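PDB 2I6D: RNA methyltransferase, TrmH family from Porphyromonas gingivalis, which probably methylates RNA, as members of the TrmH family of knotted, S-adenosylmethionine-dependent methyltransferases generally do. Local coordinates for residues Q26-E31 and G37-F42; T119-A124 and A155-T160; F127-V132 and I248-W253; G137-D140 and K145-Q148; D167-F172 and I202-S207. All blocks are in the same frame, centred on the assembly; numbering follows the deposited sequence.

Interaction 1: Q26-E31 and G37-F42; sequences QAFAVE and GEMLPF
Met-39, modelled as selenomethionine, meets strand 27-31 through the last two atoms of its side chain, and both touches are apolar. The first is a seat for the selenium. SE lies against the branched end of Val-30, 3.8 Å from CG1 and 3.9 Å from CG2, so that neither methyl is favoured. The second is a methyl-to-ring touch: CE approaches Phe-28 at the ring edge, close to its plane, and stands 3.9 Å from both CE1 and CZ. One bend serves both touches. The chain runs out extended from the helix (chi2 175°) and then turns at the selenium (chi3 65°), which brings CE to the edge of the Phe-28 ring while it stays beside CG2 of Val-30. Met-39 has a second conformer, so the exact positions of SE and CE are less certain than the contact itself. Polar bonds belong to the flank: Glu-31 reaches Ser-79 and the backbone of Thr-80 with its carboxylate. Strand 27-31 is an outermost strand of the four-stranded sheet, bonded through its backbone to strand 87-92, and helix 33-39 covers one face of it, with Leu-35 and Val-36 also touching Val-30 and Leu-154 lying against Met-39.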
# COMPACT_ATOMS: atom_id res chain seq x y z
N GLN A 26 2.46 -16.13 7.15
CA GLN A 26 1.82 -15.63 5.94
C GLN A 26 0.48 -15.01 6.31
O GLN A 26 -0.57 -15.35 5.75
CB GLN A 26 1.67 -16.73 4.87
CG GLN A 26 3.01 -17.08 4.16
CD GLN A 26 3.58 -15.89 3.38
OE1 GLN A 26 2.98 -15.40 2.41
NE2 GLN A 26 4.75 -15.40 3.81
N ALA A 27 0.52 -14.09 7.29
CA ALA A 27 -0.69 -13.48 7.82
C ALA A 27 -0.45 -12.02 8.26
O ALA A 27 0.69 -11.62 8.53
CB ALA A 27 -1.22 -14.29 8.99
N PHE A 28 -1.51 -11.24 8.33
CA PHE A 28 -1.41 -9.88 8.87
C PHE A 28 -2.73 -9.51 9.49
O PHE A 28 -3.78 -10.08 9.12
CB PHE A 28 -1.00 -8.87 7.77
CG PHE A 28 -2.07 -8.62 6.73
CD1 PHE A 28 -2.91 -7.51 6.85
CD2 PHE A 28 -2.26 -9.49 5.68
CE1 PHE A 28 -3.90 -7.26 5.90
CE2 PHE A 28 -3.27 -9.24 4.69
CZ PHE A 28 -4.08 -8.13 4.82
N ALA A 29 -2.71 -8.57 10.43
CA ALA A 29 -3.91 -8.17 11.12
C ALA A 29 -4.42 -6.80 10.65
O ALA A 29 -3.64 -5.93 10.21
CB ALA A 29 -3.68 -8.16 12.64
N VAL A 30 -5.71 -6.62 10.81
CA VAL A 30 -6.43 -5.39 10.50
C VAL A 30 -7.39 -5.14 11.65
O VAL A 30 -8.08 -6.08 12.12
CB VAL A 30 -7.23 -5.53 9.17
CG1 VAL A 30 -8.01 -4.23 8.80
CG2 VAL A 30 -6.27 -5.93 8.01
N GLU A 31 -7.42 -3.90 12.11
CA GLU A 31 -8.25 -3.52 13.26
C GLU A 31 -9.36 -2.53 12.94
O GLU A 31 -9.21 -1.58 12.15
CB GLU A 31 -7.39 -2.99 14.41
CG GLU A 31 -6.26 -3.95 14.82
CD GLU A 31 -5.53 -3.43 16.06
OE1 GLU A 31 -6.18 -2.72 16.85
OE2 GLU A 31 -4.32 -3.70 16.24
N GLY A 37 -14.43 -4.50 7.65
CA GLY A 37 -15.59 -4.60 6.76
C GLY A 37 -15.22 -4.41 5.30
O GLY A 37 -15.60 -5.20 4.43
N GLU A 38 -14.42 -3.40 5.02
CA GLU A 38 -14.05 -3.19 3.64
C GLU A 38 -13.12 -4.23 3.04
O GLU A 38 -13.20 -4.50 1.83
CB GLU A 38 -13.45 -1.81 3.42
CG GLU A 38 -13.47 -1.46 1.94
CD GLU A 38 -13.79 -0.04 1.68
OE1 GLU A 38 -13.78 0.76 2.65
OE2 GLU A 38 -14.06 0.27 0.49
N MSE A 39 -12.25 -4.83 3.86
CA MSE A 39 -11.25 -5.73 3.31
C MSE A 39 -11.67 -7.22 3.33
O MSE A 39 -11.08 -8.05 2.62
CB MSE A 39 -9.91 -5.51 4.02
CG MSE A 39 -9.35 -4.09 3.92
SE MSE A 39 -7.69 -3.88 5.00
CE MSE A 39 -6.51 -5.12 4.03
N LEU A 40 -12.70 -7.56 4.11
CA LEU A 40 -13.21 -8.95 4.14
C LEU A 40 -13.48 -9.59 2.78
O LEU A 40 -13.12 -10.74 2.56
CB LEU A 40 -14.46 -9.09 5.06
CG LEU A 40 -14.16 -9.30 6.54
CD1 LEU A 40 -15.42 -9.02 7.40
CD2 LEU A 40 -13.60 -10.71 6.82
N PRO A 41 -14.16 -8.87 1.86
CA PRO A 41 -14.43 -9.48 0.55
C PRO A 41 -13.20 -9.74 -0.31
O PRO A 41 -13.30 -10.41 -1.35
CB PRO A 41 -15.31 -8.44 -0.16
CG PRO A 41 -15.85 -7.58 0.95
CD PRO A 41 -14.75 -7.53 1.97
N PHE A 42 -12.05 -9.22 0.09
CA PHE A 42 -10.87 -9.24 -0.80
C PHE A 42 -9.66 -10.03 -0.28
O PHE A 42 -8.64 -10.17 -0.98
CB PHE A 42 -10.46 -7.82 -1.12
CG PHE A 42 -11.52 -7.04 -1.82
CD1 PHE A 42 -11.77 -7.23 -3.17
CD2 PHE A 42 -12.32 -6.15 -1.11
CE1 PHE A 42 -12.79 -6.52 -3.82
CE2 PHE A 42 -13.33 -5.43 -1.75
CZ PHE A 42 -13.57 -5.62 -3.10

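Interaction 2: T119-A124 and A155-T160; sequences TILRTA and ARVQPT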
# COMPACT_ATOMS: atom_id res chain seq x y z
N THR A 119 -0.33 7.39 2.62
CA THR A 119 -0.91 8.50 1.86
C THR A 119 -0.95 8.17 0.37
O THR A 119 -1.94 8.48 -0.31
CB THR A 119 -0.15 9.81 2.13
OG1 THR A 119 -0.20 10.08 3.54
CG2 THR A 119 -0.77 10.97 1.36
N ILE A 120 0.13 7.60 -0.14
CA ILE A 120 0.22 7.21 -1.55
C ILE A 120 -0.84 6.17 -1.89
O ILE A 120 -1.50 6.28 -2.93
CB ILE A 120 1.64 6.75 -1.95
CG1 ILE A 120 2.53 7.99 -2.07
CG2 ILE A 120 1.62 5.99 -3.31
CD1 ILE A 120 4.05 7.66 -1.92
N LEU A 121 -1.00 5.16 -1.02
CA LEU A 121 -2.07 4.17 -1.23
C LEU A 121 -3.45 4.82 -1.33
O LEU A 121 -4.28 4.41 -2.14
CB LEU A 121 -2.07 3.09 -0.14
CG LEU A 121 -0.88 2.11 -0.15
CD1 LEU A 121 -1.00 1.18 1.07
CD2 LEU A 121 -0.86 1.30 -1.47
N ARG A 122 -3.74 5.78 -0.44
CA ARG A 122 -5.03 6.48 -0.48
C ARG A 122 -5.20 7.29 -1.76
O ARG A 122 -6.30 7.34 -2.34
CB ARG A 122 -5.21 7.38 0.75
CG ARG A 122 -5.23 6.58 2.05
CD ARG A 122 -5.37 7.46 3.29
NE ARG A 122 -6.37 8.48 3.06
CZ ARG A 122 -6.72 9.43 3.93
NH1 ARG A 122 -6.16 9.49 5.14
NH2 ARG A 122 -7.64 10.31 3.58
N THR A 123 -4.13 7.94 -2.19
CA THR A 123 -4.14 8.68 -3.46
C THR A 123 -4.38 7.75 -4.65
O THR A 123 -5.20 8.04 -5.51
CB THR A 123 -2.82 9.44 -3.67
OG1 THR A 123 -2.80 10.56 -2.78
CG2 THR A 123 -2.68 9.94 -5.14
N ALA A 124 -3.66 6.62 -4.68
CA ALA A 124 -3.84 5.60 -5.72
C ALA A 124 -5.31 5.13 -5.76
O ALA A 124 -5.92 5.05 -6.81
CB ALA A 124 -2.88 4.41 -5.45
N ALA A 155 -8.46 -2.75 -0.32
CA ALA A 155 -9.58 -3.42 -0.96
C ALA A 155 -9.50 -3.37 -2.48
O ALA A 155 -10.00 -4.27 -3.16
CB ALA A 155 -10.92 -2.85 -0.46
N ARG A 156 -8.90 -2.31 -3.03
CA ARG A 156 -8.95 -2.10 -4.45
C ARG A 156 -7.60 -1.89 -5.08
O ARG A 156 -7.49 -1.95 -6.30
CB ARG A 156 -9.84 -0.92 -4.78
CG ARG A 156 -11.32 -1.21 -4.74
CD ARG A 156 -12.09 0.10 -4.74
NE ARG A 156 -11.69 0.89 -3.58
CZ ARG A 156 -12.23 0.77 -2.38
NH1 ARG A 156 -13.21 -0.11 -2.18
NH2 ARG A 156 -11.79 1.52 -1.37
N VAL A 157 -6.58 -1.60 -4.28
CA VAL A 157 -5.22 -1.35 -4.79
C VAL A 157 -4.38 -2.57 -4.42
O VAL A 157 -4.18 -2.87 -3.22
CB VAL A 157 -4.61 -0.03 -4.23
CG1 VAL A 157 -3.19 0.18 -4.79
CG2 VAL A 157 -5.52 1.18 -4.54
N GLN A 158 -3.93 -3.30 -5.44
CA GLN A 158 -3.09 -4.47 -5.21
C GLN A 158 -1.62 -4.07 -5.04
O GLN A 158 -1.02 -3.50 -5.95
CB GLN A 158 -3.19 -5.51 -6.33
CG GLN A 158 -2.30 -6.75 -6.02
CD GLN A 158 -2.09 -7.71 -7.19
OE1 GLN A 158 -1.45 -7.38 -8.20
NE2 GLN A 158 -2.60 -8.93 -7.03
N PRO A 159 -1.03 -4.37 -3.86
CA PRO A 159 0.35 -3.96 -3.67
C PRO A 159 1.33 -5.10 -3.94
O PRO A 159 1.04 -6.24 -3.56
CB PRO A 159 0.36 -3.52 -2.22
CG PRO A 159 -0.65 -4.49 -1.53
CD PRO A 159 -1.64 -4.92 -2.64
N THR A 160 2.47 -4.82 -4.57
CA THR A 160 3.36 -5.88 -4.98
C THR A 160 4.78 -5.58 -4.56
O THR A 160 5.43 -4.76 -5.16
CB THR A 160 3.31 -6.13 -6.53
OG1 THR A 160 1.97 -6.47 -6.91
CG2 THR A 160 4.23 -7.31 -6.91
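Val-157 presents its two methyl groups to one side of helix 114-127, where Leu-121 and Ala-124 lie a turn apart. CG2 does most of the touching: it sits 4.1 Å from the backbone C of Ala-124 and 4.3 Å from that residue's CB, and it also comes 4.2 Å from the carbonyl O of Leu-121. CG1 meets CD2 of Leu-121 at 4.2 Å. With CG1 anti to the backbone N (chi1 179°), CG2 is turned to the helix backbone between the two residues and CG1 to the leucine side chain. No hydrogen bond joins the segments; all the contacts are at 4.1 Å or more, a light van der Waals fit. In the next shell, Val-132 touches both Ala-124 and Val-157 and closes the group from the sheet side, while Val-146 rests on Leu-121. Farther out, Arg-156, next to Val-157, makes a salt bridge to Asp-125 near the end of helix 114-127, and backbone bonds from Gln-158 and Thr-160 tie the outermost strand 158-161 to strand 131-134. Helix 114-127 is the helix of a beta-alpha-beta crossover between parallel strands 104-109 and 131-134, consistent with the alpha/beta fold of SPOUT methyltransferases.

Interaction 3: F127-V132 and I248-W253; sequences FGIRHV and ILCSEW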
# COMPACT_ATOMS: atom_id res chain seq x y z
N PHE A 127 -7.75 7.93 -7.20
CA PHE A 127 -7.66 8.13 -8.66
C PHE A 127 -7.84 6.85 -9.49
O PHE A 127 -7.85 6.88 -10.74
CB PHE A 127 -6.36 8.83 -9.00
CG PHE A 127 -6.36 10.28 -8.57
CD1 PHE A 127 -7.18 11.22 -9.22
CD2 PHE A 127 -5.62 10.68 -7.46
CE1 PHE A 127 -7.22 12.56 -8.81
CE2 PHE A 127 -5.62 12.04 -7.06
CZ PHE A 127 -6.44 12.96 -7.72
N GLY A 128 -7.97 5.73 -8.81
CA GLY A 128 -8.32 4.45 -9.46
C GLY A 128 -7.09 3.70 -10.00
O GLY A 128 -7.22 2.89 -10.93
N ILE A 129 -5.91 3.98 -9.43
CA ILE A 129 -4.72 3.18 -9.70
C ILE A 129 -4.94 1.74 -9.23
O ILE A 129 -5.38 1.51 -8.10
CB ILE A 129 -3.46 3.77 -8.96
CG1 ILE A 129 -3.11 5.18 -9.47
CG2 ILE A 129 -2.26 2.76 -8.97
CD1 ILE A 129 -2.02 5.29 -10.45
N ARG A 130 -4.69 0.76 -10.08
CA ARG A 130 -4.97 -0.63 -9.69
C ARG A 130 -3.82 -1.38 -9.09
O ARG A 130 -4.03 -2.41 -8.42
CB ARG A 130 -5.52 -1.40 -10.90
CG ARG A 130 -6.93 -0.89 -11.28
CD ARG A 130 -7.21 -1.14 -12.72
NE ARG A 130 -7.32 -2.57 -13.00
CZ ARG A 130 -8.07 -3.05 -13.98
NH1 ARG A 130 -8.76 -2.21 -14.74
NH2 ARG A 130 -8.13 -4.36 -14.20
N HIS A 131 -2.60 -0.89 -9.33
CA HIS A 131 -1.40 -1.61 -8.88
C HIS A 131 -0.37 -0.68 -8.38
O HIS A 131 -0.09 0.35 -9.02
CB HIS A 131 -0.77 -2.46 -10.03
CG HIS A 131 -1.64 -3.59 -10.46
ND1 HIS A 131 -1.63 -4.81 -9.82
CD2 HIS A 131 -2.59 -3.66 -11.41
CE1 HIS A 131 -2.53 -5.60 -10.38
NE2 HIS A 131 -3.13 -4.93 -11.35
N VAL A 132 0.21 -1.03 -7.23
CA VAL A 132 1.30 -0.24 -6.63
C VAL A 132 2.39 -1.25 -6.31
O VAL A 132 2.19 -2.20 -5.53
CB VAL A 132 0.87 0.56 -5.35
CG1 VAL A 132 2.09 1.19 -4.67
CG2 VAL A 132 -0.18 1.65 -5.68
N ILE A 248 0.01 15.03 -7.28
CA ILE A 248 0.06 15.94 -8.41
C ILE A 248 0.11 15.15 -9.72
O ILE A 248 -0.69 15.42 -10.66
CB ILE A 248 1.24 16.93 -8.29
CG1 ILE A 248 0.93 17.94 -7.17
CG2 ILE A 248 1.41 17.73 -9.60
CD1 ILE A 248 2.19 18.60 -6.60
N LEU A 249 1.00 14.16 -9.77
CA LEU A 249 1.18 13.34 -10.99
C LEU A 249 -0.09 12.56 -11.34
O LEU A 249 -0.56 12.62 -12.49
CB LEU A 249 2.40 12.41 -10.89
CG LEU A 249 3.73 13.16 -11.01
CD1 LEU A 249 4.86 12.48 -10.18
CD2 LEU A 249 4.13 13.28 -12.47
N CYS A 250 -0.64 11.81 -10.37
CA CYS A 250 -1.91 11.09 -10.59
C CYS A 250 -3.06 11.97 -11.01
O CYS A 250 -3.83 11.58 -11.93
CB CYS A 250 -2.31 10.31 -9.34
SG CYS A 250 -1.20 8.96 -9.02
N SER A 251 -3.22 13.13 -10.36
CA SER A 251 -4.29 14.08 -10.72
C SER A 251 -4.18 14.45 -12.19
O SER A 251 -5.14 14.34 -12.94
CB SER A 251 -4.28 15.35 -9.84
OG SER A 251 -5.04 16.41 -10.43
N GLU A 252 -2.98 14.85 -12.60
CA GLU A 252 -2.76 15.29 -13.96
C GLU A 252 -2.99 14.16 -14.98
O GLU A 252 -3.58 14.37 -16.04
CB GLU A 252 -1.33 15.85 -14.04
CG GLU A 252 -0.89 16.44 -15.31
CD GLU A 252 -1.76 17.59 -15.86
OE1 GLU A 252 -2.63 18.20 -15.18
OE2 GLU A 252 -1.55 17.86 -17.04
N TRP A 253 -2.55 12.94 -14.63
CA TRP A 253 -2.77 11.77 -15.48
C TRP A 253 -4.27 11.58 -15.69
O TRP A 253 -4.72 11.35 -16.80
CB TRP A 253 -2.19 10.51 -14.83
CG TRP A 253 -1.30 9.69 -15.72
CD1 TRP A 253 -1.68 8.73 -16.64
CD2 TRP A 253 0.13 9.69 -15.71
NE1 TRP A 253 -0.56 8.14 -17.20
CE2 TRP A 253 0.56 8.72 -16.66
CE3 TRP A 253 1.09 10.44 -15.01
CZ2 TRP A 253 1.90 8.47 -16.90
CZ3 TRP A 253 2.43 10.17 -15.24
CH2 TRP A 253 2.82 9.19 -16.18
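Beside Cys-250 and Ser-251, on which Phe-127 rests, the next residue of the helix, Glu-252, has its OE2 gripped by two salt bridges, from Arg-255 and Arg-256. Between the segments themselves the contact is apolar. The Phe-127 ring lies with one face over the helix backbone: CA of Ser-251 makes a CH-pi contact, 4.2 Å from the ring centroid and 26° off its normal, and the peptide N of Ser-251 stands above the centre of the same face. At the rim, CD2 of Phe-127 meets CB of Cys-250 at 3.8 Å, while CZ comes 3.9 Å from CB of Ser-251. The ring thus spans two successive residues. A second, smaller touch lies deeper, where CD1 of Ile-129 reaches SG of Cys-250 at 4.0 Å. The thiol is turned anti to its carbonyl carbon (chi1 -68°), which brings the sulfur out toward the isoleucine. Two features place Phe-127 and Ile-129. Gly-128, with positive phi, closes helix 114-127 in a Schellman motif, in which Ile-129 N bonds back to Ala-124 O; and Phe-127 O accepts a hydrogen bond from Arg-254 NH1. Helices 114-127 and 242-255 lie together on one face of the parallel sheet, a layering consistent with the knotted SPOUT domain, in which the C-terminal helix packs against the sheet.

Interaction 4: G137-D140 and K145-Q148; sequences GSAD and KVVQ
Val-146 of the short helix 144-148 packs against Ala-139 and Asp-140, which lie in the loop leading from strand 131-134 to that helix, a strand-to-helix connection within the alpha/beta knot domain of the SPOUT family. Polar bonds shape the loop. Asp-140 forms an Asx turn, OD1 taking the backbone N-H of Phe-142, while its carbonyl O receives a hydrogen bond from Ser-143 OG. Its other carboxylate oxygen, OD2, is gripped by two salt bridges, from Arg-19 and Arg-22, so that the two ends of one carboxylate serve different parts of the protein: OD1 the loop, OD2 the N-terminal region, which resembles MRM3-type substrate-binding domains. With CG anti to the backbone N (chi1 -178°), the carboxylate extends from the loop toward these arginines. Ser-138 holds the other end, its OG bonded to Leu-108 O and Val-111 N. The remaining contacts are apolar. Pro-114 of helix 114-127 also touches Val-146, and Val-117 lies on Ala-139, so this helix touches both segments. Across the segments, Val-146 does its touching with one branch: CG2 meets CB of Ala-139 at 4.4 Å, a light touch, and stands much closer to the backbone of Asp-140, 3.5 Å from its O, with CB of Val-146 3.8 Å from that same oxygen.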
# COMPACT_ATOMS: atom_id res chain seq x y z
N GLY A 137 13.62 -1.34 -0.08
CA GLY A 137 13.67 -0.44 1.06
C GLY A 137 12.38 0.32 1.32
O GLY A 137 12.32 1.11 2.26
N SER A 138 11.34 0.08 0.53
CA SER A 138 10.03 0.72 0.79
C SER A 138 9.32 0.12 2.01
O SER A 138 9.61 -1.01 2.42
CB SER A 138 9.15 0.67 -0.45
OG SER A 138 9.71 1.50 -1.46
N ALA A 139 8.44 0.89 2.63
CA ALA A 139 7.71 0.45 3.83
C ALA A 139 6.88 -0.79 3.53
O ALA A 139 6.47 -1.01 2.39
CB ALA A 139 6.82 1.58 4.36
N ASP A 140 6.64 -1.61 4.55
CA ASP A 140 5.83 -2.82 4.41
C ASP A 140 4.34 -2.43 4.42
O ASP A 140 3.84 -1.99 5.45
CB ASP A 140 6.15 -3.80 5.57
CG ASP A 140 5.39 -5.13 5.49
OD1 ASP A 140 4.51 -5.31 4.63
OD2 ASP A 140 5.68 -6.01 6.31
N LYS A 145 1.13 -0.09 10.83
CA LYS A 145 1.17 1.35 10.64
C LYS A 145 0.58 1.74 9.27
O LYS A 145 -0.27 2.65 9.19
CB LYS A 145 2.57 1.91 10.87
CG LYS A 145 2.59 3.45 10.87
CD LYS A 145 3.56 4.02 11.91
CE LYS A 145 3.32 5.52 12.11
NZ LYS A 145 4.02 6.09 13.34
N VAL A 146 0.97 1.04 8.21
CA VAL A 146 0.40 1.32 6.90
C VAL A 146 -1.06 0.91 6.79
O VAL A 146 -1.89 1.71 6.38
CB VAL A 146 1.20 0.69 5.76
CG1 VAL A 146 0.49 0.94 4.38
CG2 VAL A 146 2.65 1.25 5.78
N VAL A 147 -1.38 -0.32 7.21
CA VAL A 147 -2.75 -0.85 7.11
C VAL A 147 -3.75 0.09 7.77
O VAL A 147 -4.75 0.49 7.15
CB VAL A 147 -2.87 -2.26 7.76
CG1 VAL A 147 -4.33 -2.62 8.05
CG2 VAL A 147 -2.21 -3.30 6.85
N GLN A 148 -3.49 0.43 9.03
CA GLN A 148 -4.42 1.24 9.79
C GLN A 148 -4.61 2.65 9.21
O GLN A 148 -5.63 3.28 9.49
CB GLN A 148 -4.02 1.31 11.27
CG GLN A 148 -4.08 -0.07 11.94
CD GLN A 148 -5.46 -0.74 11.85
OE1 GLN A 148 -5.55 -1.89 11.45
NE2 GLN A 148 -6.52 -0.03 12.23

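Interaction 5: D167-F172 and I202-S207; sequences DTLAYF and ILVLGS
Leu-169 holds CG anti to its carbonyl carbon (chi1 -78°) and then continues extended (chi2 -177°), which sends its forked end from helix 165-174 down onto Ile-202 and Val-204. This is the helix-on-sheet layer of an alpha/beta fold: residues at alternate positions of strand 201-206 face the helix, while Leu-203 and Leu-205 between them point to helix 242-255 on the other face. The short helix and strand segments run roughly antiparallel, at 151°, with their axes 11.3 Å apart, a gap that the side chains bridge. The two methyls of Leu-169 divide the work. CD1 meets CG2 of Val-204 tip to tip at 4.1 Å, and CD2 lies 3.9 Å from CG2 of Ile-202, with those two side chains aslant. Val-179, from the neighbouring strand 179-182, touches both Leu-169 and Val-204 and widens the apolar layer. One turn further along the helix, Phe-172 lies against Trp-133 and Ile-177, and its side chain crosses that of Ile-202 at about a right angle. The isoleucine reaches it with its longer branch, and the near atom is at the root of the phenylalanine rather than on its ring: CD1 of Ile-202 stands 3.7 Å from CB of Phe-172.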
# COMPACT_ATOMS: atom_id res chain seq x y z
N ASP A 167 15.36 -5.42 -12.68
CA ASP A 167 15.04 -6.52 -13.60
C ASP A 167 13.60 -6.39 -14.12
O ASP A 167 13.34 -6.60 -15.30
CB ASP A 167 15.12 -7.86 -12.87
CG ASP A 167 16.40 -8.58 -13.09
OD1 ASP A 167 16.32 -9.83 -13.14
OD2 ASP A 167 17.48 -7.92 -13.21
N THR A 168 12.68 -6.09 -13.20
CA THR A 168 11.28 -5.88 -13.53
C THR A 168 11.09 -4.69 -14.45
O THR A 168 10.38 -4.79 -15.47
CB THR A 168 10.46 -5.67 -12.25
OG1 THR A 168 10.46 -6.89 -11.52
CG2 THR A 168 9.01 -5.29 -12.58
N LEU A 169 11.69 -3.55 -14.11
CA LEU A 169 11.61 -2.39 -14.99
C LEU A 169 12.19 -2.68 -16.37
O LEU A 169 11.60 -2.33 -17.39
CB LEU A 169 12.32 -1.18 -14.38
CG LEU A 169 11.58 -0.43 -13.30
CD1 LEU A 169 12.43 0.79 -12.89
CD2 LEU A 169 10.16 -0.01 -13.74
N ALA A 170 13.36 -3.30 -16.41
CA ALA A 170 14.01 -3.62 -17.67
C ALA A 170 13.10 -4.50 -18.51
O ALA A 170 12.92 -4.27 -19.70
CB ALA A 170 15.33 -4.29 -17.43
N TYR A 171 12.47 -5.47 -17.86
CA TYR A 171 11.62 -6.43 -18.55
C TYR A 171 10.38 -5.74 -19.18
O TYR A 171 10.10 -5.92 -20.38
CB TYR A 171 11.21 -7.53 -17.57
CG TYR A 171 10.19 -8.50 -18.10
CD1 TYR A 171 10.53 -9.42 -19.11
CD2 TYR A 171 8.90 -8.53 -17.57
CE1 TYR A 171 9.60 -10.32 -19.58
CE2 TYR A 171 7.96 -9.45 -18.04
CZ TYR A 171 8.32 -10.33 -19.04
OH TYR A 171 7.38 -11.22 -19.50
N PHE A 172 9.66 -4.97 -18.38
CA PHE A 172 8.47 -4.26 -18.88
C PHE A 172 8.84 -3.19 -19.90
O PHE A 172 8.14 -3.03 -20.92
CB PHE A 172 7.63 -3.71 -17.74
CG PHE A 172 6.83 -4.77 -17.07
CD1 PHE A 172 5.79 -5.39 -17.75
CD2 PHE A 172 7.16 -5.21 -15.81
CE1 PHE A 172 5.03 -6.40 -17.13
CE2 PHE A 172 6.41 -6.21 -15.18
CZ PHE A 172 5.34 -6.81 -15.84
N ILE A 202 4.30 2.72 -16.33
CA ILE A 202 4.83 2.63 -14.97
C ILE A 202 5.34 4.01 -14.60
O ILE A 202 5.98 4.68 -15.44
CB ILE A 202 5.97 1.58 -14.89
CG1 ILE A 202 5.42 0.17 -15.22
CG2 ILE A 202 6.65 1.65 -13.53
CD1 ILE A 202 6.51 -0.80 -15.78
N LEU A 203 5.06 4.44 -13.36
CA LEU A 203 5.53 5.72 -12.85
C LEU A 203 6.32 5.46 -11.59
O LEU A 203 5.80 4.97 -10.57
CB LEU A 203 4.34 6.66 -12.54
CG LEU A 203 4.66 7.96 -11.78
CD1 LEU A 203 5.71 8.78 -12.56
CD2 LEU A 203 3.35 8.79 -11.62
N VAL A 204 7.59 5.81 -11.65
CA VAL A 204 8.51 5.54 -10.56
C VAL A 204 8.63 6.76 -9.66
O VAL A 204 8.90 7.88 -10.14
CB VAL A 204 9.93 5.16 -11.07
CG1 VAL A 204 10.89 4.85 -9.88
CG2 VAL A 204 9.88 3.91 -12.08
N LEU A 205 8.48 6.54 -8.35
CA LEU A 205 8.61 7.60 -7.35
C LEU A 205 9.68 7.20 -6.33
O LEU A 205 9.63 6.09 -5.80
CB LEU A 205 7.26 7.80 -6.66
CG LEU A 205 6.26 8.29 -7.73
CD1 LEU A 205 4.89 7.69 -7.56
CD2 LEU A 205 6.24 9.82 -7.73
N GLY A 206 10.63 8.08 -6.06
CA GLY A 206 11.65 7.81 -5.03
C GLY A 206 11.43 8.64 -3.77
O GLY A 206 10.59 9.52 -3.75
N SER A 207 12.22 8.41 -2.72
CA SER A 207 12.08 9.28 -1.55
C SER A 207 12.59 10.67 -1.86
O SER A 207 13.53 10.82 -2.63
CB SER A 207 12.86 8.75 -0.37
OG SER A 207 14.24 8.90 -0.61

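Interaction 1 comes first in the chain and belongs to the four-stranded sheet of the N-terminal, probably substrate-binding region; the other four lie in the methylase region. The two regions meet where interaction 1 touches interactions 2 and 4, through the Glu-38 to Arg-156 salt bridge and a probable hydrogen bond from Glu-31 N to Gln-148 OE1. Interactions 2, 3 and 5 share the seven-stranded parallel sheet; the segments of interactions 2 and 3, centred about 10 Å apart, alternate along the chain. Residues 137-148 fall between the segments of both, whereas interaction 5 opens after interaction 2 closes and lies between those of interaction 3. Helices thus cover both sheet faces, as in knotted SPOUT methyltransferases.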